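Local structure of filamentous hemagglutinin (Bordetella pertussis, 1RWR) at residues I230-S235 / G245-P250; S251-S256 / G271-K276; L263-V268 / A283-S288; G223-K228 / V241-S246; V167-A172 / Y215-T220. The protein is an adhesin whose N-terminal secretion domain probably directs its export from the cell by two-partner secretion. All blocks are in the same frame, centred on the assembly; numbering follows the deposited sequence.

Contact 1. Residues I230-S235 / G245-P250; sequences ITLVSS and GSLSSP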
# COMPACT_ATOMS: atom_id res chain seq x y z
N ILE A 230 -2.00 -12.47 5.55
CA ILE A 230 -2.82 -11.26 5.68
C ILE A 230 -2.71 -10.75 7.11
O ILE A 230 -2.90 -11.52 8.08
CB ILE A 230 -4.29 -11.55 5.34
CG1 ILE A 230 -4.45 -12.08 3.93
CG2 ILE A 230 -5.15 -10.28 5.50
CD1 ILE A 230 -5.85 -12.52 3.62
N THR A 231 -2.39 -9.48 7.26
CA THR A 231 -2.29 -8.85 8.55
C THR A 231 -3.10 -7.55 8.53
O THR A 231 -2.89 -6.72 7.66
CB THR A 231 -0.84 -8.53 8.84
OG1 THR A 231 -0.08 -9.75 8.82
CG2 THR A 231 -0.68 -7.94 10.25
N LEU A 232 -3.99 -7.41 9.51
CA LEU A 232 -4.75 -6.19 9.74
C LEU A 232 -4.45 -5.67 11.13
O LEU A 232 -4.60 -6.40 12.12
CB LEU A 232 -6.26 -6.40 9.54
CG LEU A 232 -6.74 -7.17 8.28
CD1 LEU A 232 -8.25 -7.40 8.40
CD2 LEU A 232 -6.42 -6.45 7.02
N VAL A 233 -4.01 -4.42 11.20
CA VAL A 233 -3.59 -3.81 12.43
C VAL A 233 -4.25 -2.44 12.56
O VAL A 233 -4.22 -1.65 11.63
CB VAL A 233 -2.06 -3.65 12.49
CG1 VAL A 233 -1.66 -2.81 13.73
CG2 VAL A 233 -1.36 -5.01 12.49
N SER A 234 -4.82 -2.17 13.74
CA SER A 234 -5.38 -0.88 14.09
C SER A 234 -4.82 -0.54 15.46
O SER A 234 -4.96 -1.31 16.41
CB SER A 234 -6.90 -0.98 14.17
OG SER A 234 -7.47 0.22 14.60
N SER A 235 -4.13 0.58 15.55
CA SER A 235 -3.43 0.90 16.79
C SER A 235 -4.10 1.98 17.66
O SER A 235 -3.77 2.08 18.85
CB SER A 235 -1.95 1.23 16.44
OG SER A 235 -1.97 2.33 15.63
N GLY A 245 -15.62 -8.46 4.18
CA GLY A 245 -15.04 -9.15 3.03
C GLY A 245 -14.33 -10.44 3.44
O GLY A 245 -13.61 -10.43 4.42
N SER A 246 -14.55 -11.54 2.72
CA SER A 246 -13.95 -12.83 3.07
C SER A 246 -12.44 -12.72 3.01
O SER A 246 -11.93 -12.07 2.13
CB SER A 246 -14.39 -13.88 2.06
OG SER A 246 -15.77 -14.11 2.27
N LEU A 247 -11.76 -13.36 3.96
CA LEU A 247 -10.32 -13.39 4.00
C LEU A 247 -9.89 -14.81 3.70
O LEU A 247 -10.40 -15.76 4.33
CB LEU A 247 -9.85 -12.99 5.39
CG LEU A 247 -10.29 -11.60 5.83
CD1 LEU A 247 -9.69 -11.31 7.20
CD2 LEU A 247 -9.82 -10.51 4.89
N SER A 248 -8.90 -14.95 2.83
CA SER A 248 -8.40 -16.26 2.45
C SER A 248 -6.90 -16.21 2.38
O SER A 248 -6.37 -15.34 1.72
CB SER A 248 -9.02 -16.65 1.10
OG SER A 248 -8.65 -17.98 0.74
N SER A 249 -6.21 -17.16 3.02
CA SER A 249 -4.74 -17.16 3.01
C SER A 249 -4.15 -18.56 3.14
O SER A 249 -4.61 -19.36 3.98
CB SER A 249 -4.21 -16.33 4.18
OG SER A 249 -2.82 -16.51 4.28
N PRO A 250 -3.13 -18.90 2.35
CA PRO A 250 -2.47 -20.19 2.57
C PRO A 250 -1.81 -20.32 3.93
O PRO A 250 -1.70 -21.44 4.41
CB PRO A 250 -1.44 -20.25 1.47
CG PRO A 250 -1.26 -18.92 1.04
CD PRO A 250 -2.62 -18.23 1.14
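Apolar packing carries this contact. Ile230 reaches furthest across: CG1 lies anti to the carbonyl carbon (chi1 -59°) and the chain then runs extended, so that the terminal CD1 lands on the backbone of strand 247-249. Ile230 CD1 rests 3.4 Å from Ser248 O, a methyl set against a peptide group. The CB atoms of Leu247 and Ser249 flank it, Ser249 CB being 4.2 Å from Ile230 CD1. Two residues on, the leucines meet tip to tip, with Leu232 CD1 4.3 Å from Leu247 CD1. Met225 touches Ile230, Leu232 and Leu247 alike and helps close the apolar cluster.

Polar atoms are served by other neighbours, for the two segments share no hydrogen bond. The strand axes stay 8.9 Å apart and run at 135° to each other, too far for backbone pairing. In its own sheet Ile230 bonds through its backbone to Ala252 and Thr254, and Leu232 to Thr254, whereas Leu247 and Ser249 pair with Thr267. Ser249 turns CB toward Ile230, but its OG, anti to the backbone N, is hydrogen-bonded first to Gly227 O, with Ser251 N and Ala252 O as further partners, close to where the chain bends into strand 252-257.

Two strands of different sheets, joined mainly through inward-pointing aliphatic side chains, are characteristic of the stacked hydrophobic interior of a right-handed parallel beta-helix.

Contact 2. Residues S251-S256 / G271-K276; sequences SAITVS and GPLSLK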
# COMPACT_ATOMS: atom_id res chain seq x y z
N SER A 251 -1.33 -19.23 4.52
CA SER A 251 -0.38 -19.37 5.63
C SER A 251 -0.68 -18.63 6.93
O SER A 251 -0.25 -19.07 7.98
CB SER A 251 1.01 -18.97 5.14
OG SER A 251 1.44 -19.83 4.11
N ALA A 252 -1.40 -17.51 6.89
CA ALA A 252 -1.76 -16.83 8.13
C ALA A 252 -2.72 -15.69 7.91
O ALA A 252 -2.59 -14.94 6.95
CB ALA A 252 -0.53 -16.25 8.85
N ILE A 253 -3.61 -15.52 8.88
CA ILE A 253 -4.40 -14.30 9.03
C ILE A 253 -4.23 -13.83 10.45
O ILE A 253 -4.48 -14.59 11.43
CB ILE A 253 -5.89 -14.56 8.69
CG1 ILE A 253 -6.08 -14.89 7.21
CG2 ILE A 253 -6.78 -13.38 9.09
CD1 ILE A 253 -7.46 -15.46 6.87
N THR A 254 -3.79 -12.61 10.59
CA THR A 254 -3.57 -12.00 11.89
C THR A 254 -4.28 -10.66 11.94
O THR A 254 -4.08 -9.81 11.07
CB THR A 254 -2.08 -11.79 12.12
OG1 THR A 254 -1.38 -13.02 11.88
CG2 THR A 254 -1.78 -11.38 13.56
N VAL A 255 -5.11 -10.47 12.96
CA VAL A 255 -5.75 -9.17 13.19
C VAL A 255 -5.45 -8.70 14.61
O VAL A 255 -5.69 -9.44 15.59
CB VAL A 255 -7.28 -9.24 12.96
CG1 VAL A 255 -7.88 -7.87 13.07
CG2 VAL A 255 -7.62 -9.87 11.67
N SER A 256 -4.97 -7.47 14.73
CA SER A 256 -4.65 -6.83 16.01
C SER A 256 -5.39 -5.50 16.06
O SER A 256 -5.31 -4.69 15.13
CB SER A 256 -3.13 -6.66 16.13
OG SER A 256 -2.75 -5.86 17.26
N GLY A 271 -1.86 -22.75 8.45
CA GLY A 271 -1.31 -21.81 9.41
C GLY A 271 -2.31 -21.24 10.37
O GLY A 271 -3.48 -21.62 10.33
N PRO A 272 -1.87 -20.32 11.23
CA PRO A 272 -2.72 -19.78 12.29
C PRO A 272 -3.64 -18.65 11.85
O PRO A 272 -3.28 -17.82 11.01
CB PRO A 272 -1.72 -19.24 13.30
CG PRO A 272 -0.61 -18.78 12.45
CD PRO A 272 -0.50 -19.78 11.32
N LEU A 273 -4.81 -18.64 12.46
CA LEU A 273 -5.75 -17.54 12.38
C LEU A 273 -5.79 -16.93 13.79
O LEU A 273 -6.21 -17.57 14.75
CB LEU A 273 -7.11 -18.08 11.91
CG LEU A 273 -8.03 -17.18 11.10
CD1 LEU A 273 -9.11 -17.96 10.40
CD2 LEU A 273 -8.63 -16.19 12.08
N SER A 274 -5.30 -15.71 13.94
CA SER A 274 -5.19 -15.10 15.25
C SER A 274 -5.84 -13.71 15.28
O SER A 274 -5.51 -12.82 14.44
CB SER A 274 -3.72 -15.04 15.61
OG SER A 274 -3.51 -14.21 16.74
N LEU A 275 -6.75 -13.52 16.23
CA LEU A 275 -7.45 -12.26 16.42
C LEU A 275 -7.21 -11.72 17.84
O LEU A 275 -7.49 -12.40 18.84
CB LEU A 275 -8.95 -12.40 16.13
CG LEU A 275 -9.38 -13.16 14.86
CD1 LEU A 275 -10.90 -13.24 14.77
CD2 LEU A 275 -8.84 -12.54 13.55
N LYS A 276 -6.68 -10.53 17.95
CA LYS A 276 -6.37 -10.00 19.25
C LYS A 276 -6.89 -8.58 19.29
O LYS A 276 -6.39 -7.71 18.58
CB LYS A 276 -4.87 -10.01 19.54
CG LYS A 276 -4.14 -11.36 19.39
CD LYS A 276 -4.06 -12.13 20.69
CE LYS A 276 -2.91 -13.17 20.70
NZ LYS A 276 -2.96 -13.94 22.00
O HOH W 1 -1.84 -15.66 12.56
O HOH W 2 -3.34 -11.00 16.48
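Val255 holds CG1 anti to the backbone N (chi1 -174°), which leaves CG2 beside that N, while Leu275 has CG anti to the carbonyl carbon (chi1 -46°) and, with chi2 extended at 178°, brings CD2 up alongside the valine. The two side chains run next to each other in the same direction, and Leu275 CD2 presses on Val255 CG2 at 3.5 Å, tighter than a usual carbon contact. Ile253 and Leu273 form the next pair on this buried face, Ile253 CB 4.2 Å from Leu273 CG.

Along the backbones the strands pair in parallel register. Ile253 N donates to Pro272 O and Val255 N to Ser274 O, while Ser274 N and Lys276 N donate back to Ile253 O and Val255 O. The tightest of these bonds approach nearly along the C=O axis, as in Val255 N to Ser274 O at 2.8 Å. Ahead of the ladder, Gly271 CA sits 3.3 Å from Ser251 O.

The other face, with Thr254, Ser256, Ser274 and Lys276, is hydrophilic. One water links Thr254 OG1, at 2.8 Å from it, to Pro272 O, to which it donates; a second donates to Val255 O and meets Ser274 OG at 3.2 Å. Lys276, bent at chi2, carries its amine off from the neighbouring strand.

Parallel strands of successive coils, with aliphatic side chains stacked inside and polar ones outside, are characteristic of a parallel beta-helix.

Contact 3. Residues L263-V268 / A283-S288; sequences LGDATV and AGKLAS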
# COMPACT_ATOMS: atom_id res chain seq x y z
N LEU A 263 -15.20 -9.67 12.07
CA LEU A 263 -14.91 -10.27 10.76
C LEU A 263 -16.12 -11.03 10.27
O LEU A 263 -16.99 -11.45 11.07
CB LEU A 263 -13.74 -11.28 10.81
CG LEU A 263 -12.39 -10.76 11.29
CD1 LEU A 263 -11.36 -11.87 11.12
CD2 LEU A 263 -11.94 -9.47 10.57
N GLY A 264 -16.11 -11.25 8.97
CA GLY A 264 -16.97 -12.25 8.34
C GLY A 264 -16.28 -13.60 8.30
O GLY A 264 -15.88 -14.14 9.34
N ASP A 265 -16.21 -14.20 7.13
CA ASP A 265 -15.55 -15.49 6.94
C ASP A 265 -14.04 -15.29 6.83
O ASP A 265 -13.58 -14.37 6.16
CB ASP A 265 -16.06 -16.17 5.67
CG ASP A 265 -17.50 -16.52 5.75
OD1 ASP A 265 -18.05 -16.59 6.85
OD2 ASP A 265 -18.18 -16.74 4.73
N ALA A 266 -13.26 -16.16 7.46
CA ALA A 266 -11.79 -16.12 7.29
C ALA A 266 -11.28 -17.54 7.33
O ALA A 266 -11.68 -18.32 8.21
CB ALA A 266 -11.12 -15.30 8.40
N THR A 267 -10.37 -17.86 6.40
CA THR A 267 -9.85 -19.21 6.26
C THR A 267 -8.37 -19.17 6.00
O THR A 267 -7.92 -18.44 5.15
CB THR A 267 -10.52 -19.85 5.05
OG1 THR A 267 -11.95 -19.80 5.19
CG2 THR A 267 -10.15 -21.33 4.91
N VAL A 268 -7.62 -20.01 6.72
CA VAL A 268 -6.21 -20.18 6.45
C VAL A 268 -5.98 -21.64 6.11
O VAL A 268 -6.43 -22.51 6.85
CB VAL A 268 -5.39 -19.82 7.69
CG1 VAL A 268 -3.89 -20.02 7.45
CG2 VAL A 268 -5.71 -18.40 8.14
N ALA A 283 -16.22 -13.12 14.88
CA ALA A 283 -15.99 -13.58 13.52
C ALA A 283 -17.13 -14.52 13.15
O ALA A 283 -17.65 -15.26 13.99
CB ALA A 283 -14.70 -14.23 13.39
N GLY A 284 -17.49 -14.44 11.87
CA GLY A 284 -18.53 -15.24 11.25
C GLY A 284 -18.29 -16.73 11.18
O GLY A 284 -18.95 -17.47 11.94
N LYS A 285 -17.54 -17.21 10.17
CA LYS A 285 -17.08 -18.61 10.10
C LYS A 285 -15.56 -18.57 9.96
O LYS A 285 -15.05 -17.98 8.99
CB LYS A 285 -17.66 -19.42 8.92
CG LYS A 285 -19.19 -19.64 8.96
CD LYS A 285 -19.68 -20.76 8.00
CE LYS A 285 -19.40 -20.43 6.53
NZ LYS A 285 -20.04 -21.37 5.53
N LEU A 286 -14.85 -19.20 10.88
CA LEU A 286 -13.40 -19.32 10.78
C LEU A 286 -13.01 -20.77 10.46
O LEU A 286 -13.63 -21.72 10.97
CB LEU A 286 -12.73 -18.89 12.08
CG LEU A 286 -13.08 -17.49 12.58
CD1 LEU A 286 -12.42 -17.24 13.91
CD2 LEU A 286 -12.61 -16.44 11.56
N ALA A 287 -11.98 -20.96 9.64
CA ALA A 287 -11.48 -22.31 9.39
C ALA A 287 -10.00 -22.27 9.15
O ALA A 287 -9.49 -21.29 8.63
CB ALA A 287 -12.18 -22.94 8.24
N SER A 288 -9.31 -23.31 9.61
CA SER A 288 -7.89 -23.49 9.38
C SER A 288 -7.71 -24.96 8.97
O SER A 288 -8.27 -25.87 9.61
CB SER A 288 -7.08 -23.16 10.63
OG SER A 288 -5.68 -23.42 10.46
O HOH W 3 -14.27 -19.79 6.94
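Lys285 O is the best-held polar atom, gripped by two hydrogen bonds: Ala266 N donates to it at 3.0 Å in the carbonyl plane, and a water donates at 2.8 Å while its oxygen also meets Thr267 OG1. Asp265 CA adds a CA-H...O contact to the same carbonyl. The pairing belongs to one face of the right-handed parallel beta-helix, where strand 285-288 stacks on strand 261-268 with their axes 3° apart. Ala287 N to Ala266 O and Val268 N to Ala287 O continue the ladder with similarly good geometry.

Toward the start of both segments the ladder frays. The chain turns a corner at Gly284, whose N shares itself between two carbonyls: the bond to Leu263 O is bent, its donor lying well above the carbonyl plane, and the one to Gly264 O is weak.

Inward, Leu286 has CG anti to the carbonyl carbon and lays CD2 3.7 Å from Ala266 CB; Leu273 of the facing sheet touches both. Leu263 CB and Ala283 CB meet at 4.0 Å near the corner. Outward, the Asp265 and Lys285 side chains extend alongside each other. Asp265 OD1 touches Lys285 CB at 3.5 Å and takes a weak bond from Lys285 N, but the charged ends do not close on each other: the lysine bends at chi3, and Lys285 NZ stays 5.1 Å from Asp265 OD2. At the far end Ser288 OG, anti to its backbone N, is hydrogen-bonded to Gly271 O and to Ala292 N.

Contact 4. Residues G223-K228 / V241-S246; sequences GAMYGK and VRQLGS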
# COMPACT_ATOMS: atom_id res chain seq x y z
N GLY A 223 -14.77 -6.06 -0.20
CA GLY A 223 -13.36 -5.95 0.18
C GLY A 223 -12.72 -7.29 0.53
O GLY A 223 -11.91 -7.36 1.45
N ALA A 224 -13.04 -8.34 -0.22
CA ALA A 224 -12.44 -9.65 0.01
C ALA A 224 -10.93 -9.58 -0.24
O ALA A 224 -10.48 -8.82 -1.08
CB ALA A 224 -13.05 -10.69 -0.90
N MET A 225 -10.16 -10.36 0.52
CA MET A 225 -8.71 -10.38 0.39
C MET A 225 -8.17 -11.80 0.28
O MET A 225 -8.66 -12.72 0.96
CB MET A 225 -8.06 -9.69 1.57
CG MET A 225 -8.54 -8.30 1.81
SD MET A 225 -7.70 -7.55 3.26
CE MET A 225 -8.66 -7.77 4.36
N TYR A 226 -7.15 -11.95 -0.57
CA TYR A 226 -6.45 -13.21 -0.77
C TYR A 226 -4.95 -12.91 -0.79
O TYR A 226 -4.46 -12.23 -1.68
CB TYR A 226 -6.96 -13.86 -2.03
CG TYR A 226 -6.27 -15.14 -2.46
CD1 TYR A 226 -6.18 -16.22 -1.59
CD2 TYR A 226 -5.77 -15.29 -3.74
CE1 TYR A 226 -5.54 -17.41 -1.97
CE2 TYR A 226 -5.12 -16.48 -4.13
CZ TYR A 226 -5.03 -17.53 -3.22
OH TYR A 226 -4.45 -18.74 -3.53
N GLY A 227 -4.24 -13.38 0.23
CA GLY A 227 -2.83 -13.08 0.38
C GLY A 227 -2.09 -14.19 1.09
O GLY A 227 -2.70 -15.01 1.79
N LYS A 228 -0.78 -14.26 0.86
CA LYS A 228 0.06 -15.33 1.39
C LYS A 228 0.01 -15.34 2.91
O LYS A 228 -0.19 -16.37 3.53
CB LYS A 228 1.51 -15.19 0.85
CG LYS A 228 2.46 -16.25 1.32
CD LYS A 228 3.73 -16.25 0.50
CE LYS A 228 4.58 -15.04 0.79
NZ LYS A 228 5.70 -15.02 -0.18
N VAL A 241 -11.71 -2.70 13.95
CA VAL A 241 -11.48 -3.30 12.67
C VAL A 241 -12.72 -4.06 12.27
O VAL A 241 -13.09 -5.01 12.95
CB VAL A 241 -10.31 -4.31 12.72
CG1 VAL A 241 -10.16 -5.01 11.36
CG2 VAL A 241 -9.05 -3.62 13.11
N ARG A 242 -13.36 -3.62 11.21
CA ARG A 242 -14.50 -4.31 10.64
C ARG A 242 -14.10 -4.75 9.24
O ARG A 242 -13.74 -3.93 8.40
CB ARG A 242 -15.73 -3.44 10.56
CG ARG A 242 -16.94 -4.20 9.97
CD ARG A 242 -18.25 -3.52 10.18
NE ARG A 242 -18.29 -2.19 9.59
CZ ARG A 242 -19.32 -1.36 9.71
NH1 ARG A 242 -20.38 -1.73 10.41
NH2 ARG A 242 -19.28 -0.16 9.15
N GLN A 243 -14.20 -6.03 8.99
CA GLN A 243 -13.84 -6.56 7.69
C GLN A 243 -14.82 -7.67 7.37
O GLN A 243 -14.62 -8.82 7.80
CB GLN A 243 -12.40 -7.07 7.69
CG GLN A 243 -11.89 -7.80 6.38
CD GLN A 243 -12.22 -7.15 5.00
OE1 GLN A 243 -13.35 -6.80 4.72
NE2 GLN A 243 -11.22 -7.08 4.13
N LEU A 244 -15.87 -7.30 6.64
CA LEU A 244 -16.91 -8.23 6.24
C LEU A 244 -16.57 -8.97 4.95
O LEU A 244 -17.21 -10.00 4.65
CB LEU A 244 -18.23 -7.51 6.07
CG LEU A 244 -18.70 -6.65 7.24
CD1 LEU A 244 -20.05 -6.05 6.93
CD2 LEU A 244 -18.74 -7.47 8.49
N GLY A 245 -15.62 -8.46 4.18
CA GLY A 245 -15.04 -9.15 3.03
C GLY A 245 -14.33 -10.44 3.44
O GLY A 245 -13.61 -10.43 4.42
N SER A 246 -14.55 -11.54 2.72
CA SER A 246 -13.95 -12.83 3.07
C SER A 246 -12.44 -12.72 3.01
O SER A 246 -11.93 -12.07 2.13
CB SER A 246 -14.39 -13.88 2.06
OG SER A 246 -15.77 -14.11 2.27
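A glycine-bearing bend between strands 240-243 and 247-249, at a corner of one beta-helix coil, meets the approach to strand 225-226 in the coil before it. Gln243 does most of the bridging. Its CG is anti to the backbone N (chi1 175°), and a bend at chi2 turns the amide back over the corner. There Gln243 OE1 accepts a hydrogen bond from Gly245 N at 2.9 Å, the donor standing above the carbonyl plane. On the other side of the amide, Gln243 NE2 donates to Gly223 O at 2.8 Å with a bent N-H...O angle of 140°; the position of NE2 is less sure, because it is crowded in the model, so this link to the preceding coil holds as modelled.

Beyond the bend the stacking of a right-handed parallel beta-helix takes over. Met225 N donates to Ser246 O at 2.9 Å, nearly straight and almost along the C=O axis, and Met225 and Ser248 pair next as strands 225-226 and 247-249 run on together. Ala224 leans on the same carbonyl from one side, its CB 3.5 Å from Ser246 O. Gly245 comes close over the backbone of the previous coil, its CA 3.9 Å from both Gly223 C and Ala224 N, a fit that its lack of a CB permits.

The Met225 side chain crosses Gln243 obliquely. CG is anti to the carbonyl carbon, and the chain bends at chi3. The same methionine side chain also touches Ile184, Ile230, Leu232 and Leu247 in the interior.

Contact 5. Residues V167-A172 / Y215-T220; sequences VKLQGA and YAIDGT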
# COMPACT_ATOMS: atom_id res chain seq x y z
N VAL A 167 -8.63 3.29 6.87
CA VAL A 167 -8.61 2.51 5.63
C VAL A 167 -10.02 1.99 5.34
O VAL A 167 -10.66 1.46 6.24
CB VAL A 167 -7.60 1.36 5.65
CG1 VAL A 167 -7.60 0.62 4.30
CG2 VAL A 167 -6.23 1.84 5.99
N LYS A 168 -10.48 2.19 4.11
CA LYS A 168 -11.77 1.67 3.66
C LYS A 168 -11.51 0.66 2.53
O LYS A 168 -10.79 0.98 1.58
CB LYS A 168 -12.65 2.81 3.19
CG LYS A 168 -12.99 3.73 4.38
CD LYS A 168 -13.80 4.93 4.03
CE LYS A 168 -14.25 5.72 5.31
NZ LYS A 168 -14.05 5.10 6.71
N LEU A 169 -12.06 -0.54 2.67
CA LEU A 169 -11.85 -1.63 1.73
C LEU A 169 -13.17 -1.96 1.06
O LEU A 169 -14.00 -2.68 1.63
CB LEU A 169 -11.28 -2.84 2.42
CG LEU A 169 -9.97 -2.62 3.18
CD1 LEU A 169 -9.65 -3.77 4.11
CD2 LEU A 169 -8.82 -2.31 2.18
N GLN A 170 -13.36 -1.41 -0.13
CA GLN A 170 -14.59 -1.57 -0.92
C GLN A 170 -14.35 -2.24 -2.28
O GLN A 170 -15.16 -2.13 -3.21
CB GLN A 170 -15.28 -0.22 -1.07
CG GLN A 170 -15.71 0.34 0.27
CD GLN A 170 -16.03 1.83 0.24
OE1 GLN A 170 -16.14 2.44 -0.83
NE2 GLN A 170 -16.20 2.40 1.41
N GLY A 171 -13.23 -2.96 -2.37
CA GLY A 171 -12.87 -3.74 -3.54
C GLY A 171 -11.84 -4.76 -3.13
O GLY A 171 -11.24 -4.63 -2.05
N ALA A 172 -11.64 -5.77 -3.96
CA ALA A 172 -10.82 -6.92 -3.57
C ALA A 172 -9.34 -6.63 -3.69
O ALA A 172 -8.90 -5.88 -4.56
CB ALA A 172 -11.19 -8.11 -4.39
N TYR A 215 -14.70 2.74 12.95
CA TYR A 215 -13.87 1.71 12.40
C TYR A 215 -12.65 2.32 11.73
O TYR A 215 -12.79 3.06 10.77
CB TYR A 215 -14.67 0.89 11.38
CG TYR A 215 -15.79 0.19 12.07
CD1 TYR A 215 -15.51 -0.79 12.98
CD2 TYR A 215 -17.10 0.57 11.87
CE1 TYR A 215 -16.53 -1.45 13.67
CE2 TYR A 215 -18.12 -0.07 12.53
CZ TYR A 215 -17.83 -1.06 13.44
OH TYR A 215 -18.85 -1.68 14.11
N ALA A 216 -11.46 2.02 12.23
CA ALA A 216 -10.22 2.44 11.61
C ALA A 216 -9.93 1.71 10.30
O ALA A 216 -9.32 2.27 9.38
CB ALA A 216 -9.08 2.22 12.58
N ILE A 217 -10.35 0.45 10.24
CA ILE A 217 -10.35 -0.34 9.00
C ILE A 217 -11.80 -0.76 8.84
O ILE A 217 -12.39 -1.33 9.78
CB ILE A 217 -9.45 -1.59 9.10
CG1 ILE A 217 -8.00 -1.17 9.37
CG2 ILE A 217 -9.58 -2.44 7.83
CD1 ILE A 217 -7.02 -2.27 9.63
N ASP A 218 -12.37 -0.47 7.70
CA ASP A 218 -13.73 -0.85 7.41
C ASP A 218 -13.82 -1.44 6.02
O ASP A 218 -13.69 -0.73 5.05
CB ASP A 218 -14.62 0.38 7.54
CG ASP A 218 -16.08 0.05 7.61
OD1 ASP A 218 -16.45 -1.12 7.58
OD2 ASP A 218 -16.93 0.98 7.65
N GLY A 219 -13.97 -2.76 5.97
CA GLY A 219 -14.13 -3.49 4.72
C GLY A 219 -15.56 -3.99 4.57
O GLY A 219 -16.11 -4.55 5.48
N THR A 220 -16.14 -3.77 3.41
CA THR A 220 -17.45 -4.32 3.05
C THR A 220 -17.31 -5.69 2.44
O THR A 220 -16.23 -6.17 2.23
CB THR A 220 -18.15 -3.40 2.03
OG1 THR A 220 -17.39 -3.36 0.82
CG2 THR A 220 -18.17 -1.94 2.46
O HOH W 4 -12.25 3.34 8.01
O HOH W 5 -16.54 3.64 8.52
O HOH W 6 -15.78 0.84 3.82
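The packed part of this contact is a short parallel ladder with aliphatic side chains beneath it. Val167 N donates to Ala216 O at 2.8 Å, Asp218 N to Val167 O, Leu169 N to Asp218 O and Thr220 N to Leu169 O; three of the four come in nearly along the C=O axis. Leu169, with CG anti to the carbonyl carbon, runs alongside Ile217 and brings CD1 to 4.0 Å from Ile217 CG2. Leu169 CB sits 3.7 Å from Gly219 CA, a close approach over a residue without a side chain. Val186 of the facing sheet touches both Val167 and Ile217, as expected inside a parallel beta-helix.

The Lys168 and Asp218 face is looser and wet. Lys168 bends at chi4, and its NZ donates to a water 2.8 Å away that has Val167 O and Tyr215 O among its acceptors. A second water donates to Asp218 OD2 but bonds only weakly to that NZ. The charged ends, Lys168 NZ and Asp218 OD2, stay 5.1 Å apart. A third water joins Gln170 NE2 to Asp218 O. The Gln170 and Thr220 side chains cross obliquely, Gln170 CG 4.0 Å from Thr220 CG2.

Asp218 OD1 forms a salt bridge with Arg242 of the next coil. The carboxylate is therefore probably kept ionised by the arginine, with the lysine acting on it mainly through water and at longer range.

How the contacts relate
Contacts 2, 3 and 5 pair successive coils within a sheet, through backbone ladders with an aliphatic and a watered face. Contact 1 instead spans the interior between two sheets and relies on apolar packing; contact 4 joins coils at a bend, with a buried side-chain amide. Contacts 1 and 4 share Gly245 and Ser246, and both draw on Met225. Contacts 2 and 3 alternate along the chain and pack against each other from facing sheets, while contacts 1 and 3 meet as neighbouring strands of one sheet. Contact 5 lies about 17 Å from contact 3, centre to centre; contacts 2 and 3, toward the C-terminal end, are more exposed than contacts 1 and 4.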